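PDB 2GZS: IroE protein from Escherichia coli, which hydrolyses the trilactone siderophore enterobactin and its C-glucosylated (salmochelin) forms, preferring the iron-free compounds and tending to cut the ring once to give linear trimers. Local coordinates for residues W146-G151 with S170-L175; I201-A206 with A237-F242. All blocks are in the same frame, centred on the assembly; numbering follows the deposited sequence.

How the interactions relate
Both interactions lie in the mixed beta sheet of the esterase, an alpha/beta-hydrolase fold, and their centres are about 10 Å apart. Along the chain they follow in series, 146-151 with 170-175 first and 201-206 with 237-242 second. Across the sheet the order is strands 143-148, 167-171, 198-203 and 237-241, all parallel, with 237-241 outermost. Interaction 1 holds the nucleophile Ser-149 and the bound diisopropyl phosphonate; interaction 2 attaches the edge strand. They meet: Ser-174 OG lies 2.7 Å from Glu-203 OE1 and Ser-172 N 2.8 Å from Met-202 O, both probable hydrogen bonds, which tie strand 198-203 to the loop that sets Leu-175 beside phosphonylated Ser-149, part of the active-site framework.

Interaction 1 (W146-G151 with S170-L175). With DFP (diisopropyl phosphonate), chain B.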
# COMPACT_ATOMS: atom_id res chain seq x y z
N TRP A 146 -0.35 -0.19 -1.51
CA TRP A 146 0.57 -1.11 -0.85
C TRP A 146 0.82 -0.64 0.57
O TRP A 146 0.96 0.54 0.87
CB TRP A 146 1.96 -1.10 -1.62
CG TRP A 146 3.03 -1.90 -0.88
CD1 TRP A 146 3.30 -3.25 -1.03
CD2 TRP A 146 3.94 -1.38 0.11
NE1 TRP A 146 4.32 -3.55 -0.16
CE2 TRP A 146 4.76 -2.49 0.54
CE3 TRP A 146 4.15 -0.10 0.68
CZ2 TRP A 146 5.77 -2.31 1.52
CZ3 TRP A 146 5.17 0.05 1.66
CH2 TRP A 146 5.93 -1.06 2.03
N GLY A 147 0.98 -1.68 1.45
CA GLY A 147 1.45 -1.41 2.82
C GLY A 147 1.98 -2.69 3.47
O GLY A 147 1.62 -3.77 3.02
N HIS A 148 2.83 -2.43 4.49
CA HIS A 148 3.47 -3.56 5.19
C HIS A 148 3.16 -3.51 6.69
O HIS A 148 3.19 -2.47 7.29
CB HIS A 148 5.01 -3.43 4.99
CG HIS A 148 5.85 -4.44 5.74
ND1 HIS A 148 6.39 -4.14 6.97
CD2 HIS A 148 6.22 -5.69 5.41
CE1 HIS A 148 7.07 -5.21 7.36
NE2 HIS A 148 7.01 -6.18 6.47
N SER A 149 2.92 -4.74 7.18
CA SER A 149 2.74 -4.91 8.66
C SER A 149 1.44 -4.20 9.06
O SER A 149 0.42 -4.62 8.50
CB SER A 149 4.01 -4.48 9.39
OG SER A 149 3.85 -4.96 10.80
N TYR A 150 1.43 -3.18 9.93
CA TYR A 150 0.16 -2.47 10.08
C TYR A 150 -0.33 -1.94 8.73
O TYR A 150 -1.54 -1.92 8.49
CB TYR A 150 0.30 -1.31 11.06
CG TYR A 150 0.28 -1.61 12.57
CD1 TYR A 150 -0.47 -2.69 13.01
CD2 TYR A 150 0.98 -0.81 13.42
CE1 TYR A 150 -0.47 -2.94 14.38
CE2 TYR A 150 0.97 -1.05 14.81
CZ TYR A 150 0.23 -2.13 15.21
OH TYR A 150 0.17 -2.40 16.57
N GLY A 151 0.60 -1.56 7.86
CA GLY A 151 0.18 -1.10 6.51
C GLY A 151 -0.50 -2.23 5.77
O GLY A 151 -1.42 -2.00 4.99
N SER A 170 -0.96 -6.39 0.00
CA SER A 170 -0.97 -6.46 1.47
C SER A 170 0.26 -7.25 1.93
O SER A 170 0.22 -8.49 1.70
CB SER A 170 -2.24 -7.17 1.95
OG SER A 170 -2.17 -7.26 3.37
N ALA A 171 1.21 -6.55 2.48
CA ALA A 171 2.47 -7.25 2.86
C ALA A 171 2.57 -7.45 4.38
O ALA A 171 2.28 -6.55 5.14
CB ALA A 171 3.63 -6.42 2.34
N SER A 172 2.96 -8.70 4.73
CA SER A 172 3.09 -9.11 6.15
C SER A 172 1.89 -8.78 7.06
O SER A 172 2.17 -8.35 8.19
CB SER A 172 4.36 -8.55 6.77
OG SER A 172 5.48 -9.01 5.96
N PRO A 173 0.66 -8.94 6.61
CA PRO A 173 -0.45 -8.65 7.54
C PRO A 173 -0.46 -9.71 8.67
O PRO A 173 -1.06 -9.38 9.74
CB PRO A 173 -1.70 -8.74 6.66
CG PRO A 173 -1.31 -9.69 5.56
CD PRO A 173 0.14 -9.42 5.31
N SER A 174 0.15 -10.84 8.46
CA SER A 174 0.18 -11.90 9.50
C SER A 174 0.89 -11.36 10.74
O SER A 174 0.73 -12.02 11.81
CB SER A 174 0.89 -13.16 9.01
OG SER A 174 2.27 -12.87 8.81
N LEU A 175 1.62 -10.28 10.76
CA LEU A 175 2.27 -9.72 11.94
C LEU A 175 1.26 -9.05 12.91
O LEU A 175 1.65 -8.74 14.05
CB LEU A 175 3.35 -8.71 11.53
CG LEU A 175 4.43 -9.31 10.62
CD1 LEU A 175 5.42 -8.21 10.23
CD2 LEU A 175 5.09 -10.48 11.37
C1 DFP B . 6.76 -5.03 12.04
C2 DFP B . 7.30 -4.86 13.47
C3 DFP B . 7.85 -4.94 10.99
C1' DFP B . 2.64 -4.55 13.85
C2' DFP B . 1.75 -5.59 13.25
C3' DFP B . 2.91 -4.96 15.34
P DFP B . 4.31 -3.93 11.87
O1P DFP B . 5.87 -3.88 11.86
O2P DFP B . 3.91 -4.61 13.24
O3P DFP B . 3.67 -2.56 11.69
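Gly-147 and His-148 pair in parallel with Ser-170 and Ala-171, the backbone bonds running from Ala-171 N to Gly-147 O (2.9 Å) and from Ser-149 N to Ala-171 O (2.8 Å). Ala-171 O also takes a CA-H...O contact from His-148, so two donors converge on it just where strand 143-148 ends. On the face shared by His-148 and Ala-171, the methyl CB of Ala-171 lies 3.9 Å from Trp-146 NE1, and Phe-251 of helix 247-262 meets both the Trp-146 and His-148 rings edge-to-face. Ser-172 OG lies 3.3 Å from His-148 NE2. Ser-149 follows in a strained turn, with an unusual positive phi (67°), between strand and helix in the beta-alpha-beta unit of strand 143-148, helix 150-161 and strand 167-171; with Gly-147 and Gly-151 it matches the GxSxG nucleophile elbow of alpha/beta hydrolases. Ser-149 OG is bonded covalently to P of the diisopropyl phosphonate (1.6 Å). Tyr-150 N donates an almost straight bond to phosphonyl O3P (2.9 Å, 171°), a placement consistent with an oxyanion hole, and Arg-90 NH1 binds the ligand too. One isopropyl group sets C1' over the centre of the Tyr-150 ring, 3.5 Å above its plane. From the other segment Leu-175 brings CD1 to 3.7 Å from Ser-149 OG.

Interaction 2 (I201-A206 with A237-F242); sequences IMEGSA and AVFWDF
Met-202, a selenomethionine, lays its methyl CE over one face of the Trp-240 indole, 3.8 Å above the plane and offset toward the rim, in a CH-pi contact 21° off the normal of the five-membered ring; Ile-201 O lies at the indole edge. The two side chains run side by side and point the same way; the bend at chi3 (94°) carries CE over the ring, while SE stays oblique to it in a Met-aromatic contact. Met-202 CE also lies at the edge of the Phe-242 ring, 4.1 Å from Phe-242 CE2, so one methyl touches the face of Trp-240 and the edge of Phe-242, where Glu-203 O lies too. On the face carrying Ile-201 and Glu-203, the Phe-239 ring turns its edge to Glu-203, with Phe-239 CE1 3.8 Å from Glu-203 CB, which is near the ring plane. Glu-203 crosses Phe-239 at about a right angle. The strands run parallel: Ile-201 N bonds Val-238 O, Trp-240 N bonds Ile-201 O (2.8 Å), Glu-203 N bonds Trp-240 O, and Phe-242 N bonds Glu-203 O (2.9 Å). Helix 219-232 packs on Phe-239 and helix 247-262 on Trp-240 and Phe-242, the three-layer arrangement of the alpha/beta-hydrolase fold. Where the strands end, a water donates to Asp-241 OD1 (3.1 Å) and to the carbonyl O of poorly ordered Ala-206. Both carboxylate oxygens of buried Glu-203 are hydrogen-bonded elsewhere, OE1 to Ser-174 OG, so Phe-239 meets its aliphatic CB while the polar end leads away.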
# COMPACT_ATOMS: atom_id res chain seq x y z
N ILE A 201 -1.54 -11.01 -1.58
CA ILE A 201 -1.01 -11.16 -0.23
C ILE A 201 0.46 -11.55 -0.31
O ILE A 201 0.80 -12.41 -1.14
CB ILE A 201 -1.80 -12.24 0.54
CG1 ILE A 201 -3.29 -11.86 0.62
CG2 ILE A 201 -1.21 -12.47 1.91
CD1 ILE A 201 -4.14 -12.93 1.28
N MSE A 202 1.30 -10.88 0.46
CA MSE A 202 2.72 -10.99 0.34
C MSE A 202 3.24 -11.36 1.72
O MSE A 202 2.99 -10.64 2.68
CB MSE A 202 3.35 -9.67 -0.12
CG MSE A 202 2.61 -9.04 -1.35
SE MSE A 202 3.35 -7.40 -1.98
CE MSE A 202 4.47 -8.15 -3.33
N GLU A 203 3.96 -12.49 1.82
CA GLU A 203 4.45 -12.86 3.14
C GLU A 203 5.89 -13.36 3.01
O GLU A 203 6.27 -13.78 1.92
CB GLU A 203 3.60 -13.99 3.78
CG GLU A 203 2.21 -13.52 4.19
CD GLU A 203 2.18 -12.79 5.51
OE1 GLU A 203 3.20 -12.73 6.26
OE2 GLU A 203 1.10 -12.25 5.90
N GLY A 204 6.68 -13.27 4.05
CA GLY A 204 8.08 -13.71 3.94
C GLY A 204 8.24 -14.39 5.30
O GLY A 204 7.68 -15.47 5.28
N SER A 205 8.84 -13.59 6.14
CA SER A 205 9.03 -13.86 7.56
C SER A 205 9.64 -15.25 7.61
O SER A 205 10.86 -15.25 7.51
CB SER A 205 7.74 -13.68 8.33
OG SER A 205 7.31 -12.31 8.25
N ALA A 206 8.79 -16.26 7.69
CA ALA A 206 9.17 -17.67 7.60
C ALA A 206 9.90 -17.94 6.30
O ALA A 206 9.34 -18.07 5.21
CB ALA A 206 7.93 -18.54 7.73
N ALA A 237 -7.07 -13.31 -6.74
CA ALA A 237 -6.24 -13.19 -5.52
C ALA A 237 -4.98 -14.04 -5.70
O ALA A 237 -5.12 -15.16 -6.21
CB ALA A 237 -6.96 -13.68 -4.30
N VAL A 238 -3.84 -13.57 -5.30
CA VAL A 238 -2.59 -14.25 -5.50
C VAL A 238 -1.75 -14.13 -4.25
O VAL A 238 -1.98 -13.24 -3.41
CB VAL A 238 -1.79 -13.69 -6.70
CG1 VAL A 238 -2.64 -13.74 -7.99
CG2 VAL A 238 -1.37 -12.26 -6.50
N PHE A 239 -0.76 -15.02 -4.16
CA PHE A 239 0.18 -15.00 -3.05
C PHE A 239 1.61 -14.78 -3.54
O PHE A 239 2.05 -15.48 -4.47
CB PHE A 239 0.05 -16.34 -2.31
CG PHE A 239 1.04 -16.58 -1.21
CD1 PHE A 239 1.21 -15.56 -0.28
CD2 PHE A 239 1.77 -17.78 -1.13
CE1 PHE A 239 2.09 -15.71 0.78
CE2 PHE A 239 2.63 -17.89 -0.05
CZ PHE A 239 2.78 -16.90 0.89
N TRP A 240 2.34 -13.86 -2.99
CA TRP A 240 3.77 -13.65 -3.26
C TRP A 240 4.53 -14.11 -2.02
O TRP A 240 4.32 -13.56 -0.93
CB TRP A 240 4.06 -12.18 -3.51
CG TRP A 240 3.51 -11.58 -4.78
CD1 TRP A 240 2.27 -11.05 -5.00
CD2 TRP A 240 4.24 -11.47 -6.01
NE1 TRP A 240 2.17 -10.61 -6.31
CE2 TRP A 240 3.38 -10.87 -6.92
CE3 TRP A 240 5.55 -11.87 -6.32
CZ2 TRP A 240 3.82 -10.62 -8.22
CZ3 TRP A 240 5.97 -11.61 -7.64
CH2 TRP A 240 5.09 -11.02 -8.51
N ASP A 241 5.38 -15.10 -2.20
CA ASP A 241 6.16 -15.62 -1.08
C ASP A 241 7.61 -15.17 -1.15
O ASP A 241 8.21 -15.25 -2.26
CB ASP A 241 6.15 -17.15 -1.16
CG ASP A 241 6.58 -17.80 0.13
OD1 ASP A 241 6.86 -17.13 1.13
OD2 ASP A 241 6.58 -19.06 0.06
N PHE A 242 8.20 -14.66 -0.11
CA PHE A 242 9.59 -14.30 -0.05
C PHE A 242 10.25 -15.10 1.08
O PHE A 242 10.32 -14.57 2.19
CB PHE A 242 9.74 -12.78 0.22
CG PHE A 242 9.07 -11.99 -0.91
CD1 PHE A 242 9.73 -11.68 -2.09
CD2 PHE A 242 7.75 -11.57 -0.78
CE1 PHE A 242 9.07 -10.97 -3.09
CE2 PHE A 242 7.11 -10.85 -1.78
CZ PHE A 242 7.77 -10.53 -2.95
O HOH W 1 7.71 -19.12 3.35